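Local coordinates for penicillin-binding protein 2B (Streptococcus pneumoniae, PDB 2WAD) that probably forms the peptide cross-links between adjacent glycan strands of cell wall peptidoglycan as a penicillin-binding transpeptidase of the peripheral elongation machinery, at residues S58-E62 against G302-K306; G61-S67 against N307-D313; S238-L244 against S258-V263; G278-E284 against E297-S303; H545-Y551 against L562-I566. Residues are numbered along the deposited sequence.

Contact 1. Residues S58-E62 against G302-K306; sequences SARGE and GSKGK. Unlike the reference sequence in segment 302-306: Lys306 (reference Asn).
Two extended, non-regular chain segments run side by side in the loops that pass between the three-stranded sheet and the mixed four-stranded sheet. Residues 58-62 connect strands 51-55 and 63-64; residues 302-306 connect strands 293-298 and 307-310. Their end-to-end directions differ by 13°, a parallel, strand-like pairing without regular strand bonding, which the true parallel pairing of 63-64 with 307-310 continues. CA-CA separations are 4.6 Å for Ala59-Lys304 and 4.0 Å for Gly61-Gly305. Backbone angles are extended or polyproline-like throughout, for example -63/167 at Gly61 and -53/167 at Gly305. One main-chain hydrogen bond crosses: Gly305 N to Ala59 O, 2.7 Å, nearly linear (170°). The same Ala59 O receives a CA-H...O contact from Lys304 CA at 3.3 Å, and Gly61 CA lies 3.0 Å from Lys306 O. An ideal CB on Gly61 would stand 1.5 Å from Lys306 O, and one on Gly305 2.7 Å from Gly61 N, so this spacing depends on bare backbone. Lys304, all-t, extends along residues 59-62, its CG 4.2 Å from Ala59 CB, until NZ reaches Glu62 OE2 at 3.2 Å; NZ also bonds Gly557 O. The CA-CB bond of Arg60 is directed away; its guanidinium forms salt bridges with Glu269 and Glu273. With a single strong backbone bond, the association rests on close glycine packing and on a salt bridge whose hydrogen bond is weak.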
# COMPACT_ATOMS: atom_id res chain seq x y z
N SER A 58 21.77 9.92 -8.36
CA SER A 58 21.74 10.95 -7.33
C SER A 58 21.03 10.48 -6.06
O SER A 58 20.77 9.28 -5.89
CB SER A 58 21.07 12.22 -7.86
OG SER A 58 21.86 12.83 -8.87
N ALA A 59 20.74 11.42 -5.17
CA ALA A 59 20.07 11.18 -3.90
C ALA A 59 18.56 11.08 -4.07
O ALA A 59 17.97 11.82 -4.85
CB ALA A 59 20.40 12.28 -2.91
N ARG A 60 17.95 10.16 -3.31
CA ARG A 60 16.51 9.91 -3.34
C ARG A 60 15.76 11.02 -2.61
O ARG A 60 16.25 11.53 -1.61
CB ARG A 60 16.19 8.55 -2.71
CG ARG A 60 14.78 8.03 -3.02
CD ARG A 60 14.55 6.62 -2.48
NE ARG A 60 13.25 6.07 -2.89
CZ ARG A 60 12.99 5.52 -4.07
NH1 ARG A 60 13.96 5.45 -4.98
NH2 ARG A 60 11.78 5.05 -4.32
N GLY A 61 14.61 11.42 -3.15
CA GLY A 61 13.72 12.32 -2.44
C GLY A 61 13.22 11.65 -1.16
O GLY A 61 13.38 10.44 -0.98
N GLU A 62 12.62 12.44 -0.28
CA GLU A 62 12.21 11.93 1.02
C GLU A 62 10.72 12.06 1.27
O GLU A 62 10.01 12.68 0.47
CB GLU A 62 13.03 12.59 2.13
CG GLU A 62 14.42 11.99 2.30
CD GLU A 62 15.41 12.95 2.95
OE1 GLU A 62 16.44 12.50 3.51
OE2 GLU A 62 15.16 14.17 2.90
N GLY A 302 23.11 16.64 -11.87
CA GLY A 302 22.12 15.86 -11.15
C GLY A 302 21.55 16.65 -10.00
O GLY A 302 22.11 17.67 -9.59
N SER A 303 20.43 16.14 -9.48
CA SER A 303 19.77 16.69 -8.31
C SER A 303 19.05 15.61 -7.51
O SER A 303 18.61 14.59 -8.06
CB SER A 303 18.75 17.76 -8.73
OG SER A 303 17.87 17.26 -9.72
N LYS A 304 18.98 15.84 -6.20
CA LYS A 304 18.14 15.09 -5.29
C LYS A 304 16.74 14.90 -5.86
O LYS A 304 16.15 15.83 -6.42
CB LYS A 304 18.09 15.83 -3.94
CG LYS A 304 17.27 15.14 -2.86
CD LYS A 304 17.57 15.75 -1.50
CE LYS A 304 16.73 15.10 -0.41
NZ LYS A 304 17.43 15.10 0.89
N GLY A 305 16.21 13.69 -5.73
CA GLY A 305 14.81 13.46 -6.07
C GLY A 305 13.87 14.43 -5.36
O GLY A 305 14.29 15.14 -4.43
N LYS A 306 12.62 14.46 -5.81
CA LYS A 306 11.63 15.35 -5.19
C LYS A 306 11.04 14.63 -4.00
O LYS A 306 11.28 13.43 -3.80
CB LYS A 306 10.54 15.80 -6.17
CG LYS A 306 11.03 16.58 -7.41
CD LYS A 306 12.17 17.54 -7.07
CE LYS A 306 12.82 18.14 -8.30
NZ LYS A 306 14.06 18.93 -7.96

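Contact 2. Residues G61-S67 against N307-D313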
# COMPACT_ATOMS: atom_id res chain seq x y z
N GLY A 61 14.61 11.42 -3.15
CA GLY A 61 13.72 12.32 -2.44
C GLY A 61 13.22 11.65 -1.16
O GLY A 61 13.38 10.44 -0.98
N GLU A 62 12.62 12.44 -0.28
CA GLU A 62 12.21 11.93 1.02
C GLU A 62 10.72 12.06 1.27
O GLU A 62 10.01 12.68 0.47
CB GLU A 62 13.03 12.59 2.13
CG GLU A 62 14.42 11.99 2.30
CD GLU A 62 15.41 12.95 2.95
OE1 GLU A 62 16.44 12.50 3.51
OE2 GLU A 62 15.16 14.17 2.90
N ILE A 63 10.26 11.49 2.38
CA ILE A 63 8.85 11.32 2.68
C ILE A 63 8.51 12.03 4.00
O ILE A 63 9.14 11.78 5.02
CB ILE A 63 8.49 9.82 2.88
CG1 ILE A 63 9.19 8.92 1.87
CG2 ILE A 63 6.99 9.62 2.95
CD1 ILE A 63 8.52 8.83 0.53
N TYR A 64 7.48 12.87 3.96
CA TYR A 64 7.11 13.70 5.09
C TYR A 64 5.66 13.50 5.46
O TYR A 64 4.82 13.21 4.60
CB TYR A 64 7.37 15.17 4.76
CG TYR A 64 8.84 15.49 4.54
CD1 TYR A 64 9.64 15.90 5.60
CD2 TYR A 64 9.42 15.38 3.28
CE1 TYR A 64 10.99 16.20 5.42
CE2 TYR A 64 10.75 15.67 3.08
CZ TYR A 64 11.53 16.08 4.15
OH TYR A 64 12.87 16.38 3.98
N ASP A 65 5.36 13.64 6.74
CA ASP A 65 3.96 13.60 7.16
C ASP A 65 3.36 14.98 6.92
O ASP A 65 4.08 15.89 6.50
CB ASP A 65 3.81 13.10 8.61
CG ASP A 65 3.83 14.21 9.65
OD1 ASP A 65 3.29 13.99 10.75
OD2 ASP A 65 4.38 15.30 9.40
N ALA A 66 2.08 15.11 7.20
CA ALA A 66 1.30 16.31 6.89
C ALA A 66 1.76 17.59 7.61
O ALA A 66 1.42 18.69 7.18
CB ALA A 66 -0.18 16.06 7.16
N SER A 67 2.50 17.44 8.70
CA SER A 67 3.05 18.61 9.40
C SER A 67 4.53 18.84 9.10
O SER A 67 5.14 19.80 9.57
CB SER A 67 2.81 18.49 10.91
OG SER A 67 3.74 17.59 11.50
N ASN A 307 10.28 15.37 -3.19
CA ASN A 307 9.74 14.86 -1.94
C ASN A 307 8.22 14.75 -2.07
O ASN A 307 7.62 15.49 -2.84
CB ASN A 307 10.09 15.81 -0.78
CG ASN A 307 11.56 16.17 -0.74
OD1 ASN A 307 11.93 17.31 -1.05
ND2 ASN A 307 12.41 15.22 -0.37
N ILE A 308 7.63 13.81 -1.33
CA ILE A 308 6.19 13.75 -1.20
C ILE A 308 5.83 14.05 0.25
O ILE A 308 6.54 13.64 1.17
CB ILE A 308 5.62 12.36 -1.59
CG1 ILE A 308 6.32 11.25 -0.80
CG2 ILE A 308 5.79 12.12 -3.09
CD1 ILE A 308 5.68 9.87 -0.91
N LYS A 309 4.73 14.79 0.43
CA LYS A 309 4.14 15.06 1.74
C LYS A 309 2.81 14.32 1.84
O LYS A 309 1.94 14.47 0.99
CB LYS A 309 3.96 16.57 1.94
CG LYS A 309 3.29 16.99 3.25
CD LYS A 309 3.56 18.48 3.58
CE LYS A 309 2.45 19.41 3.08
NZ LYS A 309 2.34 20.70 3.81
N LEU A 310 2.66 13.52 2.89
CA LEU A 310 1.44 12.74 3.08
C LEU A 310 0.28 13.56 3.60
O LEU A 310 0.45 14.68 4.09
CB LEU A 310 1.65 11.57 4.03
CG LEU A 310 2.93 10.75 3.82
CD1 LEU A 310 2.84 9.52 4.72
CD2 LEU A 310 3.08 10.40 2.35
N THR A 311 -0.91 12.98 3.47
CA THR A 311 -2.14 13.60 3.93
C THR A 311 -2.32 13.28 5.40
O THR A 311 -3.12 13.92 6.07
CB THR A 311 -3.35 13.03 3.18
OG1 THR A 311 -3.33 11.60 3.28
CG2 THR A 311 -3.32 13.40 1.70
N ILE A 312 -1.60 12.27 5.90
CA ILE A 312 -1.73 11.83 7.28
C ILE A 312 -0.81 12.59 8.22
O ILE A 312 0.38 12.76 7.93
CB ILE A 312 -1.40 10.33 7.48
CG1 ILE A 312 -2.27 9.44 6.57
CG2 ILE A 312 -1.56 9.95 8.96
CD1 ILE A 312 -1.76 8.04 6.44
N ASP A 313 -1.37 13.04 9.33
CA ASP A 313 -0.59 13.64 10.38
C ASP A 313 -0.20 12.59 11.43
O ASP A 313 -1.06 11.92 11.98
CB ASP A 313 -1.41 14.77 11.00
CG ASP A 313 -0.57 15.68 11.84
OD1 ASP A 313 -0.16 15.24 12.94
OD2 ASP A 313 -0.29 16.81 11.37
O HOH W 1 2.39 15.55 12.90
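Ala66, Asn307 and Tyr64 have the most surface covered here. Ala66, just past the short strand 63-64, directs its CB toward residues 307-313, 3.8 Å from Thr311 O, while Ala66 N donates to Ile312 O at 3.0 Å. Beside it Asp65 forms an Asx turn, OD2 accepting from Ser67 N at 2.9 Å. One water joins Asp65 OD1 (2.8 Å), Ser67 OG (2.8 Å) and Asp313 OD1 (2.6 Å), donating to both carboxylates. Asp313 is the N-cap of helix 314-334, its OD1 accepting from Ala315 N. Tyr64 makes two of the backbone bonds of the parallel pairing: Tyr64 N donates to Ile308 O (3.0 Å) and Tyr64 O accepts from Leu310 N (2.8 Å), after Ile308 N to Glu62 O (3.2 Å). Parallel bridges Ile63-Ile308 and Tyr64-Lys309 thus make 63-64 an outer strand of a four-stranded mixed sheet, in which 307-310 also pairs with 547-553 of the transpeptidase domain. On one face Ile63 CD1 is 3.3 Å from Ile308 CD1, and Ile63 CG2 lies 4.0 Å from Leu310 CD2. The Asn307 side chain lies at the edge of the Tyr64 ring, and Asn307 CA makes a CA-H...O contact with Glu62 O at 3.3 Å.

Contact 3. Residues S238-L244 against S258-V263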
# COMPACT_ATOMS: atom_id res chain seq x y z
N SER A 238 15.61 -0.84 -2.55
CA SER A 238 16.68 -1.80 -2.81
C SER A 238 18.03 -1.24 -2.39
O SER A 238 18.33 -0.08 -2.61
CB SER A 238 16.74 -2.14 -4.30
OG SER A 238 17.36 -1.09 -5.01
N SER A 239 18.86 -2.09 -1.77
CA SER A 239 20.20 -1.71 -1.35
C SER A 239 21.12 -1.55 -2.56
O SER A 239 20.86 -2.08 -3.64
CB SER A 239 20.77 -2.82 -0.47
OG SER A 239 20.97 -3.99 -1.25
N GLU A 240 22.21 -0.83 -2.36
CA GLU A 240 23.26 -0.65 -3.37
C GLU A 240 23.90 -1.98 -3.79
O GLU A 240 24.22 -2.20 -4.95
CB GLU A 240 24.34 0.27 -2.81
CG GLU A 240 25.54 0.49 -3.71
CD GLU A 240 26.46 1.56 -3.13
OE1 GLU A 240 26.76 1.49 -1.92
OE2 GLU A 240 26.85 2.46 -3.89
N LYS A 241 24.07 -2.85 -2.79
CA LYS A 241 24.53 -4.22 -2.94
C LYS A 241 23.62 -5.06 -3.84
O LYS A 241 24.09 -5.68 -4.80
CB LYS A 241 24.63 -4.86 -1.55
CG LYS A 241 25.36 -6.19 -1.48
CD LYS A 241 26.87 -6.00 -1.32
CE LYS A 241 27.54 -7.29 -0.91
NZ LYS A 241 28.86 -7.44 -1.58
N ALA A 242 22.32 -5.10 -3.52
CA ALA A 242 21.36 -5.91 -4.26
C ALA A 242 20.71 -5.13 -5.40
O ALA A 242 19.49 -5.19 -5.58
CB ALA A 242 20.28 -6.46 -3.32
N GLY A 243 21.53 -4.43 -6.17
CA GLY A 243 21.09 -3.49 -7.20
C GLY A 243 19.60 -3.39 -7.50
O GLY A 243 18.80 -2.95 -6.66
N LEU A 244 19.24 -3.79 -8.71
CA LEU A 244 17.83 -3.84 -9.08
C LEU A 244 17.25 -5.17 -8.63
O LEU A 244 17.99 -6.14 -8.45
CB LEU A 244 17.65 -3.69 -10.59
CG LEU A 244 17.98 -2.34 -11.24
CD1 LEU A 244 17.48 -2.33 -12.67
CD2 LEU A 244 17.39 -1.18 -10.45
N SER A 258 20.13 2.25 -14.63
CA SER A 258 21.32 1.42 -14.54
C SER A 258 21.02 0.22 -13.63
O SER A 258 19.95 0.13 -13.03
CB SER A 258 22.49 2.24 -13.99
OG SER A 258 23.55 1.41 -13.56
N LEU A 259 21.99 -0.69 -13.54
CA LEU A 259 21.77 -2.00 -12.93
C LEU A 259 22.03 -1.99 -11.43
O LEU A 259 21.56 -2.88 -10.71
CB LEU A 259 22.66 -3.04 -13.64
CG LEU A 259 22.49 -4.56 -13.56
CD1 LEU A 259 21.04 -5.02 -13.49
CD2 LEU A 259 23.19 -5.18 -14.76
N ASN A 260 22.76 -0.99 -10.96
CA ASN A 260 23.07 -0.83 -9.53
C ASN A 260 22.19 0.21 -8.84
O ASN A 260 22.43 0.59 -7.68
CB ASN A 260 24.53 -0.45 -9.36
CG ASN A 260 24.87 0.85 -10.06
OD1 ASN A 260 24.22 1.23 -11.04
ND2 ASN A 260 25.90 1.54 -9.57
N ASP A 261 21.17 0.68 -9.56
CA ASP A 261 20.24 1.68 -9.05
C ASP A 261 19.47 1.24 -7.81
O ASP A 261 19.08 0.08 -7.69
CB ASP A 261 19.22 2.06 -10.13
CG ASP A 261 19.83 2.94 -11.21
OD1 ASP A 261 21.01 3.32 -11.09
OD2 ASP A 261 19.10 3.27 -12.17
N ARG A 262 19.27 2.18 -6.90
CA ARG A 262 18.42 1.91 -5.75
C ARG A 262 17.00 2.41 -5.96
O ARG A 262 16.77 3.60 -6.17
CB ARG A 262 19.06 2.44 -4.47
CG ARG A 262 20.35 1.70 -4.21
CD ARG A 262 20.83 1.93 -2.81
NE ARG A 262 21.56 3.19 -2.74
CZ ARG A 262 21.91 3.76 -1.60
NH1 ARG A 262 21.59 3.17 -0.45
NH2 ARG A 262 22.58 4.91 -1.60
N VAL A 263 16.06 1.47 -5.93
CA VAL A 263 14.68 1.71 -6.32
C VAL A 263 13.71 1.27 -5.21
O VAL A 263 14.07 0.49 -4.32
CB VAL A 263 14.36 0.99 -7.65
CG1 VAL A 263 15.42 1.33 -8.69
CG2 VAL A 263 14.27 -0.51 -7.44
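A single serine hydroxyl bridges the segments at one end of the contact: Ser238 OG accepts from Val263 N across the gap at 3.0 Å and donates to Gly243 O of its own segment at 2.9 Å. Ser238 N also donates to Val263 O (2.7 Å), so this one residue meets both polar backbone atoms of Val263. The turn at Lys241 and Ala242 stands clear of the other segment, with Ser239 OG accepting from Ala242 N at 2.9 Å in an ST motif. The chain returns at Gly243, whose CA is 4.1 Å from Asn260 CA, and Leu244 N then donates to Leu259 O at 3.2 Å. These loops, both in the dimerisation-domain range, flank helix 249-255. Leu244 CD2 lies 3.6 Å from Val263 CG1 and 3.7 Å from Asp261 CB. Glu240 CB packs 3.9 Å from Arg262 CD, but the Glu240 carboxylate bonds Thr191. Hydroxyl and backbone hydrogen bonds, with packing of Leu244 and the aliphatic part of Arg262, therefore close the loops without regular secondary structure.

Contact 4. Residues G278-E284 against E297-S303; sequences GKRPVKE and ENIEEGS. Unlike the reference sequence in segment 278-284: Pro281 (reference Ser). Unlike the reference sequence in segment 297-303: Glu297 (reference Asp), Asn298 (reference Thr).
The base of the beta hairpin 282-287/293-298 and its loop extension pair antiparallel (directions 177° apart) around a classic beta bulge. Gly278 CA lies 3.5 Å from Ser303 O. Lys279 makes an isolated hydrogen-bonded bridge with Ser303: Ser303 N to Lys279 O is 3.0 Å, while Lys279 N to Ser303 O, 2.9 Å, is weak. Its t, t, t, m side chain carries NZ to Glu301 O, 2.5 Å. The CA-CB bond of Arg280 is directed away, and its guanidinium forms a salt bridge with Asp261. Pro281 places CG 3.5 Å from Gly302 N. Val282 faces Ile299 and Glu300: Val282 O accepts from Ile299 N (2.8 Å) and Glu300 N (3.1 Å), and Val282 N donates to Glu300 O (2.7 Å). Ile299, at -122/-44, shifts the register by one. Lys283 and Asn298, a non-hydrogen-bonded pair (CA-CA 4.0 Å), share one face, Val282, Glu284, Glu297 and Glu300 the other. Glu297 N reaches Glu284 O at 2.7 Å, and Glu284 N reaches Glu297 O at a very short 2.5 Å.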
# COMPACT_ATOMS: atom_id res chain seq x y z
N GLY A 278 16.36 10.21 -7.78
CA GLY A 278 17.18 11.37 -8.08
C GLY A 278 17.35 11.56 -9.58
O GLY A 278 17.41 10.59 -10.33
N LYS A 279 17.41 12.81 -10.01
CA LYS A 279 17.75 13.11 -11.40
C LYS A 279 19.26 12.93 -11.57
O LYS A 279 20.05 13.48 -10.81
CB LYS A 279 17.32 14.53 -11.77
CG LYS A 279 17.61 14.92 -13.21
CD LYS A 279 17.69 16.43 -13.37
CE LYS A 279 18.30 16.83 -14.71
NZ LYS A 279 19.78 16.63 -14.76
N ARG A 280 19.66 12.16 -12.57
CA ARG A 280 21.05 11.74 -12.68
C ARG A 280 22.00 12.75 -13.33
O ARG A 280 21.60 13.42 -14.29
CB ARG A 280 21.11 10.44 -13.48
CG ARG A 280 20.06 9.44 -13.05
CD ARG A 280 20.38 8.10 -13.68
NE ARG A 280 19.43 7.08 -13.28
CZ ARG A 280 19.63 5.77 -13.43
NH1 ARG A 280 20.77 5.33 -13.97
NH2 ARG A 280 18.69 4.92 -13.05
N PRO A 281 23.24 12.87 -12.82
CA PRO A 281 24.22 13.55 -13.66
C PRO A 281 24.58 12.71 -14.90
O PRO A 281 24.68 11.48 -14.81
CB PRO A 281 25.44 13.74 -12.75
CG PRO A 281 24.92 13.64 -11.36
CD PRO A 281 23.72 12.70 -11.43
N VAL A 282 24.76 13.38 -16.03
CA VAL A 282 25.13 12.74 -17.29
C VAL A 282 26.33 13.47 -17.89
O VAL A 282 26.38 14.70 -17.92
CB VAL A 282 23.98 12.75 -18.32
CG1 VAL A 282 24.50 12.45 -19.72
CG2 VAL A 282 22.86 11.77 -17.95
N LYS A 283 27.30 12.71 -18.37
CA LYS A 283 28.53 13.28 -18.93
C LYS A 283 28.83 12.61 -20.25
O LYS A 283 28.35 11.51 -20.53
CB LYS A 283 29.70 13.05 -17.97
CG LYS A 283 29.57 13.80 -16.66
CD LYS A 283 30.87 13.83 -15.86
CE LYS A 283 30.92 15.06 -14.97
NZ LYS A 283 29.58 15.39 -14.40
N GLU A 284 29.62 13.28 -21.08
CA GLU A 284 30.22 12.59 -22.21
C GLU A 284 31.74 12.66 -22.12
O GLU A 284 32.31 13.73 -21.88
CB GLU A 284 29.66 13.06 -23.55
CG GLU A 284 28.24 12.53 -23.78
CD GLU A 284 27.66 12.82 -25.15
OE1 GLU A 284 28.40 13.27 -26.06
OE2 GLU A 284 26.44 12.58 -25.32
N GLU A 297 33.12 16.06 -20.74
CA GLU A 297 32.10 17.06 -21.04
C GLU A 297 30.74 16.69 -20.42
O GLU A 297 30.13 15.67 -20.77
CB GLU A 297 31.99 17.25 -22.56
CG GLU A 297 30.90 18.22 -23.03
CD GLU A 297 30.19 17.78 -24.32
OE1 GLU A 297 29.66 18.66 -25.03
OE2 GLU A 297 30.15 16.56 -24.63
N ASN A 298 30.26 17.50 -19.49
CA ASN A 298 28.97 17.25 -18.85
C ASN A 298 27.80 17.67 -19.74
O ASN A 298 27.91 18.57 -20.57
CB ASN A 298 28.90 17.95 -17.50
CG ASN A 298 29.15 19.44 -17.60
OD1 ASN A 298 28.57 20.13 -18.43
ND2 ASN A 298 30.04 19.94 -16.75
N ILE A 299 26.67 16.99 -19.56
CA ILE A 299 25.47 17.26 -20.35
C ILE A 299 24.31 17.62 -19.43
O ILE A 299 23.57 18.58 -19.68
CB ILE A 299 25.14 16.07 -21.27
CG1 ILE A 299 26.18 15.96 -22.40
CG2 ILE A 299 23.71 16.16 -21.82
CD1 ILE A 299 25.77 15.03 -23.53
N GLU A 300 24.15 16.88 -18.34
CA GLU A 300 23.17 17.27 -17.33
C GLU A 300 23.72 17.08 -15.93
O GLU A 300 24.32 16.05 -15.61
CB GLU A 300 21.87 16.48 -17.47
CG GLU A 300 21.09 16.79 -18.73
CD GLU A 300 20.32 15.58 -19.21
OE1 GLU A 300 19.97 14.72 -18.37
OE2 GLU A 300 20.06 15.49 -20.43
N GLU A 301 23.53 18.09 -15.10
CA GLU A 301 23.91 17.98 -13.70
C GLU A 301 22.75 17.38 -12.91
O GLU A 301 21.58 17.56 -13.25
CB GLU A 301 24.37 19.32 -13.15
CG GLU A 301 25.61 19.83 -13.87
CD GLU A 301 26.02 21.19 -13.37
OE1 GLU A 301 25.37 21.68 -12.42
OE2 GLU A 301 26.98 21.77 -13.93
N GLY A 302 23.11 16.64 -11.87
CA GLY A 302 22.12 15.86 -11.15
C GLY A 302 21.55 16.65 -10.00
O GLY A 302 22.11 17.67 -9.59
N SER A 303 20.43 16.14 -9.48
CA SER A 303 19.77 16.69 -8.31
C SER A 303 19.05 15.61 -7.51
O SER A 303 18.61 14.59 -8.06
CB SER A 303 18.75 17.76 -8.73
OG SER A 303 17.87 17.26 -9.72

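Contact 5. Residues H545-Y551 against L562-I566. Unlike the reference sequence in segment 545-551: His545 (reference Arg). Unlike the reference sequence in segment 562-566: Ala565 (reference Gln), Ile566 (reference Leu).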
# COMPACT_ATOMS: atom_id res chain seq x y z
N HIS A 545 -6.20 8.88 -1.31
CA HIS A 545 -4.82 9.14 -1.66
C HIS A 545 -4.10 9.50 -0.36
O HIS A 545 -4.61 10.30 0.44
CB HIS A 545 -4.64 10.18 -2.79
CG HIS A 545 -5.19 11.55 -2.50
ND1 HIS A 545 -4.41 12.57 -2.01
CD2 HIS A 545 -6.42 12.07 -2.70
CE1 HIS A 545 -5.15 13.66 -1.89
NE2 HIS A 545 -6.38 13.38 -2.29
N ILE A 546 -2.96 8.84 -0.14
CA ILE A 546 -2.16 9.02 1.06
C ILE A 546 -1.17 10.18 0.86
O ILE A 546 -0.75 10.83 1.82
CB ILE A 546 -1.38 7.72 1.36
CG1 ILE A 546 -2.34 6.57 1.63
CG2 ILE A 546 -0.46 7.92 2.56
CD1 ILE A 546 -1.75 5.18 1.38
N VAL A 547 -0.77 10.41 -0.39
CA VAL A 547 0.12 11.51 -0.72
C VAL A 547 -0.66 12.79 -1.01
O VAL A 547 -1.66 12.73 -1.72
CB VAL A 547 1.05 11.17 -1.89
CG1 VAL A 547 1.82 12.41 -2.31
CG2 VAL A 547 2.02 10.03 -1.49
N GLU A 548 -0.22 13.91 -0.45
CA GLU A 548 -0.92 15.19 -0.57
C GLU A 548 -0.34 16.04 -1.68
O GLU A 548 -1.08 16.74 -2.38
CB GLU A 548 -0.93 15.98 0.75
CG GLU A 548 -1.57 17.39 0.68
CD GLU A 548 -0.60 18.47 0.18
OE1 GLU A 548 -1.05 19.46 -0.44
OE2 GLU A 548 0.62 18.36 0.39
N GLY A 549 0.98 16.00 -1.84
CA GLY A 549 1.62 16.78 -2.90
C GLY A 549 3.06 16.38 -3.16
O GLY A 549 3.67 15.68 -2.36
N ILE A 550 3.61 16.80 -4.29
CA ILE A 550 5.04 16.61 -4.54
C ILE A 550 5.72 17.94 -4.31
O ILE A 550 5.24 18.96 -4.80
CB ILE A 550 5.31 16.12 -5.97
CG1 ILE A 550 4.68 14.74 -6.19
CG2 ILE A 550 6.80 16.13 -6.25
CD1 ILE A 550 3.52 14.74 -7.15
N TYR A 551 6.83 17.93 -3.58
CA TYR A 551 7.51 19.16 -3.19
C TYR A 551 8.96 19.16 -3.65
O TYR A 551 9.57 18.10 -3.80
CB TYR A 551 7.46 19.32 -1.67
CG TYR A 551 6.07 19.60 -1.17
CD1 TYR A 551 5.74 20.82 -0.61
CD2 TYR A 551 5.07 18.64 -1.28
CE1 TYR A 551 4.46 21.09 -0.16
CE2 TYR A 551 3.77 18.90 -0.85
CZ TYR A 551 3.49 20.12 -0.29
OH TYR A 551 2.23 20.41 0.13
N LEU A 562 5.98 23.64 -2.84
CA LEU A 562 5.04 22.86 -3.65
C LEU A 562 5.35 22.80 -5.15
O LEU A 562 5.37 23.82 -5.84
CB LEU A 562 3.61 23.38 -3.45
CG LEU A 562 2.53 22.59 -4.20
CD1 LEU A 562 2.44 21.13 -3.77
CD2 LEU A 562 1.16 23.24 -4.11
N ILE A 563 5.59 21.60 -5.68
CA ILE A 563 5.71 21.46 -7.13
C ILE A 563 4.33 21.22 -7.72
O ILE A 563 3.93 21.90 -8.67
CB ILE A 563 6.66 20.32 -7.54
CG1 ILE A 563 8.05 20.51 -6.95
CG2 ILE A 563 6.74 20.21 -9.06
CD1 ILE A 563 8.59 21.90 -7.12
N GLN A 564 3.59 20.28 -7.15
CA GLN A 564 2.31 19.85 -7.70
C GLN A 564 1.47 19.09 -6.67
O GLN A 564 1.90 18.07 -6.15
CB GLN A 564 2.55 18.95 -8.92
CG GLN A 564 1.30 18.28 -9.47
CD GLN A 564 1.63 17.36 -10.64
OE1 GLN A 564 2.52 17.64 -11.44
NE2 GLN A 564 0.89 16.26 -10.75
N ALA A 565 0.28 19.60 -6.37
CA ALA A 565 -0.60 18.92 -5.44
C ALA A 565 -1.22 17.72 -6.13
O ALA A 565 -1.39 17.72 -7.34
CB ALA A 565 -1.69 19.87 -4.97
N ILE A 566 -1.57 16.68 -5.37
CA ILE A 566 -2.25 15.54 -5.95
C ILE A 566 -3.74 15.84 -6.04
O ILE A 566 -4.44 15.98 -5.03
CB ILE A 566 -1.96 14.23 -5.21
CG1 ILE A 566 -0.54 13.77 -5.55
CG2 ILE A 566 -2.98 13.16 -5.62
CD1 ILE A 566 0.03 12.82 -4.53
O HOH W 2 -6.96 15.79 -3.43
O HOH W 3 -3.59 16.88 -2.74
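Ile566 has more surface covered than any other residue here, and the CA-CB bond of its m, t side chain points toward residues 545-551. Its CG2 sits over the His545 ring, 4.2 Å from the centroid and 23° off the normal, a CH-pi contact. His545 adopts chi1 p, which lets ND1 donate to Val547 O at 2.8 Å. Ile550 (chi1 m, chi2 between wells at 112°) lays CG2 4.4 Å from Ile563 CB. Tyr551 (chi1 m) points its CA-CB bond away, yet its ring comes back under Leu562 (t, p): CD1 lies 4.0 Å from the ring centroid, 21° off the normal. Tyr551 OH donates to Glu548 OE2 at 2.6 Å. An ideal CB on Gly549 would come within 2.9 Å of Tyr551 CE2. The backbones form an antiparallel hairpin in the transpeptidase domain, with Ile566 N to Glu548 O (3.0 Å) and Ile550 N to Gln564 O (2.8 Å). A classic bulge sets Ile563 and Gln564 against Ile550, whose O accepts from Ile563 N (2.8 Å) and Gln564 N (3.2 Å). Backbone bonds thus fix the register, while aliphatic groups cover one face of each ring; His545 ND1 and Tyr551 OH are bonded within 545-551, and His545 NE2 weakly to a water and Thr352 O.

Contacts 2 and 5 share one mixed sheet: strands 307-310 and 547-553 are neighbours, the contact centres are about 8 Å apart, and Lys309 O is 2.6 Å from Glu548 N. Contacts 1, 2 and 5 are partly buried, contact 2 holding the most buried residues, eight of fourteen. Contacts 3 and 4 lie at the surface, joined by the Asp261-Arg280 salt bridge, yet one is loop closure through a serine hydroxyl and the other a bulged hairpin. Contact 1 connects these regions: it shares Gly302 and Ser303 with contact 4 and Gly61 and Glu62 with contact 2. Sheet bonding is parallel in contact 2 and antiparallel in contacts 4 and 5, whereas contact 1 relies on glycine packing and a salt bridge.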